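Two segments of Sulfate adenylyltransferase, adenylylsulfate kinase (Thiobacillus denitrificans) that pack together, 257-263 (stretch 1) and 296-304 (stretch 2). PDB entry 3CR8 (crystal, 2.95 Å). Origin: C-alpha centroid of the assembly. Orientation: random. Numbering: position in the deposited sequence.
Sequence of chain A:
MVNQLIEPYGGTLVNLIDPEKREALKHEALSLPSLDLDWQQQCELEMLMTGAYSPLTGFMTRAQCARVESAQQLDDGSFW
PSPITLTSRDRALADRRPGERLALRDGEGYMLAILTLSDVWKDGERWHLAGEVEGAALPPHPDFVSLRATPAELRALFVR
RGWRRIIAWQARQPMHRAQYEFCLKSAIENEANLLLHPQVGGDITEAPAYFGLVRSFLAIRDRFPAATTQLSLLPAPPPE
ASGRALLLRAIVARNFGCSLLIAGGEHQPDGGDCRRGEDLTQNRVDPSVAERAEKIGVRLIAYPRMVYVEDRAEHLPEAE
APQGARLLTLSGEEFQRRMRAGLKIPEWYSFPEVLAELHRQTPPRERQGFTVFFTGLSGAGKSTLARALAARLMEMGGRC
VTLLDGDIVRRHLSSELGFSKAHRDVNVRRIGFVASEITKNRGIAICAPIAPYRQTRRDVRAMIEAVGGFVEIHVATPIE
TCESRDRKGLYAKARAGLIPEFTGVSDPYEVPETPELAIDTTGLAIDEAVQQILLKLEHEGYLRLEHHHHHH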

# COMPACT_ATOMS: atom_id res chain seq x y z
N GLY A 257 42.34 -7.31 -15.40
CA GLY A 257 42.54 -5.91 -15.12
C GLY A 257 42.50 -5.57 -13.63
O GLY A 257 42.79 -4.45 -13.23
N CYS A 258 42.14 -6.54 -12.80
CA CYS A 258 41.94 -6.23 -11.40
C CYS A 258 43.23 -6.28 -10.62
O CYS A 258 44.06 -7.17 -10.82
CB CYS A 258 40.95 -7.22 -10.80
SG CYS A 258 39.54 -7.32 -11.79
N SER A 259 43.39 -5.34 -9.69
CA SER A 259 44.57 -5.34 -8.83
C SER A 259 44.25 -5.74 -7.37
O SER A 259 45.14 -5.76 -6.51
CB SER A 259 45.29 -3.99 -8.90
OG SER A 259 44.46 -2.93 -8.45
N LEU A 260 42.98 -6.02 -7.10
CA LEU A 260 42.55 -6.50 -5.79
C LEU A 260 41.56 -7.67 -5.94
O LEU A 260 40.78 -7.73 -6.89
CB LEU A 260 41.96 -5.36 -4.96
CG LEU A 260 42.94 -4.25 -4.59
CD1 LEU A 260 42.78 -3.04 -5.49
CD2 LEU A 260 42.80 -3.85 -3.13
N LEU A 261 41.58 -8.60 -5.01
CA LEU A 261 40.71 -9.75 -5.10
C LEU A 261 40.12 -10.06 -3.72
O LEU A 261 40.84 -10.10 -2.72
CB LEU A 261 41.50 -10.95 -5.60
CG LEU A 261 40.81 -11.97 -6.48
CD1 LEU A 261 41.10 -13.34 -5.91
CD2 LEU A 261 39.33 -11.71 -6.51
N ILE A 262 38.82 -10.25 -3.64
CA ILE A 262 38.25 -10.59 -2.37
C ILE A 262 38.20 -12.11 -2.36
O ILE A 262 37.98 -12.72 -3.38
CB ILE A 262 36.87 -9.98 -2.22
CG1 ILE A 262 37.00 -8.48 -2.05
CG2 ILE A 262 36.21 -10.55 -1.01
CD1 ILE A 262 35.69 -7.76 -2.07
N ALA A 263 38.46 -12.75 -1.23
CA ALA A 263 38.39 -14.21 -1.17
C ALA A 263 37.68 -14.64 0.11
O ALA A 263 38.11 -14.27 1.21
CB ALA A 263 39.77 -14.82 -1.24
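Stretch 2 (296-304) IGVRLIAYP

Parallel β-strands cannot pair residue to residue through their hydrogen bonds; instead, each strand ties its amides and carbonyls to residues staggered along its neighbor. Stretch 2 lies on stretch 1 in just this way. Both segments leave a helix through a Schellman motif, at Gly-257 and Gly-297, whose positive phi suits a residue without a side chain, and both then extend. Strands 260-262 and 299-301 run in the same direction, with axes 4.5 Å apart at closest approach and a signed crossing angle of -25°. The register is simple: Leu-260 lies beside Arg-299, Leu-261 beside Leu-300 and Ile-262 beside Ile-301.

Five backbone hydrogen bonds hold this register. Ser-259 O accepts from Arg-299 N at 2.9 Å, and Arg-299 O in turn accepts from Leu-261 N, also at 2.9 Å. The same residue of stretch 1 continues the ladder, since Leu-261 O receives Ile-301 N at 2.9 Å. Ile-301 O then takes Ala-263 N at 3.1 Å, and Ala-263 O takes Tyr-303 N at 3.2 Å, continuing the alternation through Ala-263 to Tyr-303. Thus Arg-299, Leu-261, Ile-301 and Ala-263 each satisfy both amide and carbonyl across the interface, while Leu-260, Leu-300 and Ile-262 make no such bonds across it. Their alpha carbons nevertheless contribute CA-H...O contacts: Leu-260 CA approaches Arg-299 O at 3.0 Å, Leu-300 CA approaches Leu-261 O at 3.1 Å, and Ile-262 CA approaches Ile-301 O at 3.3 Å. These carbonyls therefore receive a CA-H contact besides their N-H bond.

Side chains alternate between faces. Leu-260, Arg-299, Ile-262 and Ile-301 share one, where Ile-262 CG1 meets Ile-301 CD1 at a tight 3.2 Å. On the other, Leu-261 CB lies 4.1 Å from Leu-300 CB. The Tyr-303 hydroxyl is satisfied elsewhere in the structure.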

# COMPACT_ATOMS: atom_id res chain seq x y z
N ILE A 296 52.85 -11.02 -7.23
CA ILE A 296 52.52 -10.87 -8.67
C ILE A 296 51.73 -9.57 -8.97
O ILE A 296 51.39 -9.25 -10.08
CB ILE A 296 51.72 -12.07 -9.16
CG1 ILE A 296 50.27 -11.95 -8.75
CG2 ILE A 296 52.23 -13.30 -8.53
CD1 ILE A 296 49.55 -13.23 -8.84
N GLY A 297 51.43 -8.82 -7.93
CA GLY A 297 50.85 -7.50 -8.07
C GLY A 297 49.38 -7.33 -7.69
O GLY A 297 48.80 -6.27 -7.92
N VAL A 298 48.76 -8.36 -7.12
CA VAL A 298 47.33 -8.30 -6.80
C VAL A 298 47.09 -8.50 -5.31
O VAL A 298 47.36 -9.55 -4.76
CB VAL A 298 46.48 -9.32 -7.64
CG1 VAL A 298 47.07 -10.71 -7.56
CG2 VAL A 298 45.02 -9.34 -7.18
N ARG A 299 46.59 -7.46 -4.66
CA ARG A 299 46.32 -7.52 -3.24
C ARG A 299 45.01 -8.23 -2.99
O ARG A 299 43.98 -7.84 -3.51
CB ARG A 299 46.26 -6.13 -2.62
CG ARG A 299 46.72 -6.14 -1.16
CD ARG A 299 46.15 -4.99 -0.37
NE ARG A 299 46.36 -3.71 -1.03
CZ ARG A 299 46.36 -2.54 -0.39
NH1 ARG A 299 46.16 -2.52 0.92
NH2 ARG A 299 46.56 -1.42 -1.06
N LEU A 300 45.04 -9.28 -2.19
CA LEU A 300 43.81 -9.99 -1.91
C LEU A 300 43.33 -9.77 -0.45
O LEU A 300 44.01 -10.08 0.52
CB LEU A 300 43.90 -11.46 -2.36
CG LEU A 300 44.84 -12.38 -1.61
CD1 LEU A 300 45.15 -13.55 -2.46
CD2 LEU A 300 46.11 -11.66 -1.28
N ILE A 301 42.14 -9.19 -0.34
CA ILE A 301 41.54 -8.89 0.94
C ILE A 301 40.60 -10.00 1.30
O ILE A 301 39.92 -10.56 0.44
CB ILE A 301 40.76 -7.56 0.90
CG1 ILE A 301 39.31 -7.81 0.54
CG2 ILE A 301 41.39 -6.54 -0.09
CD1 ILE A 301 38.62 -6.56 -0.03
N ALA A 302 40.55 -10.35 2.58
CA ALA A 302 39.75 -11.49 3.01
C ALA A 302 38.35 -11.08 3.48
O ALA A 302 38.12 -9.95 3.93
CB ALA A 302 40.47 -12.25 4.07
N TYR A 303 37.41 -12.01 3.34
CA TYR A 303 36.04 -11.74 3.72
C TYR A 303 35.76 -12.21 5.15
O TYR A 303 35.80 -13.41 5.44
CB TYR A 303 35.09 -12.39 2.73
CG TYR A 303 33.63 -12.12 3.01
CD1 TYR A 303 33.12 -10.83 2.98
CD2 TYR A 303 32.77 -13.16 3.31
CE1 TYR A 303 31.80 -10.58 3.23
CE2 TYR A 303 31.45 -12.92 3.56
CZ TYR A 303 30.96 -11.65 3.53
OH TYR A 303 29.63 -11.45 3.79
N PRO A 304 35.46 -11.26 6.05
CA PRO A 304 35.37 -11.56 7.48
C PRO A 304 33.99 -12.07 7.86
O PRO A 304 33.07 -11.98 7.04
CB PRO A 304 35.61 -10.19 8.12
CG PRO A 304 35.54 -9.15 6.98
CD PRO A 304 35.13 -9.86 5.75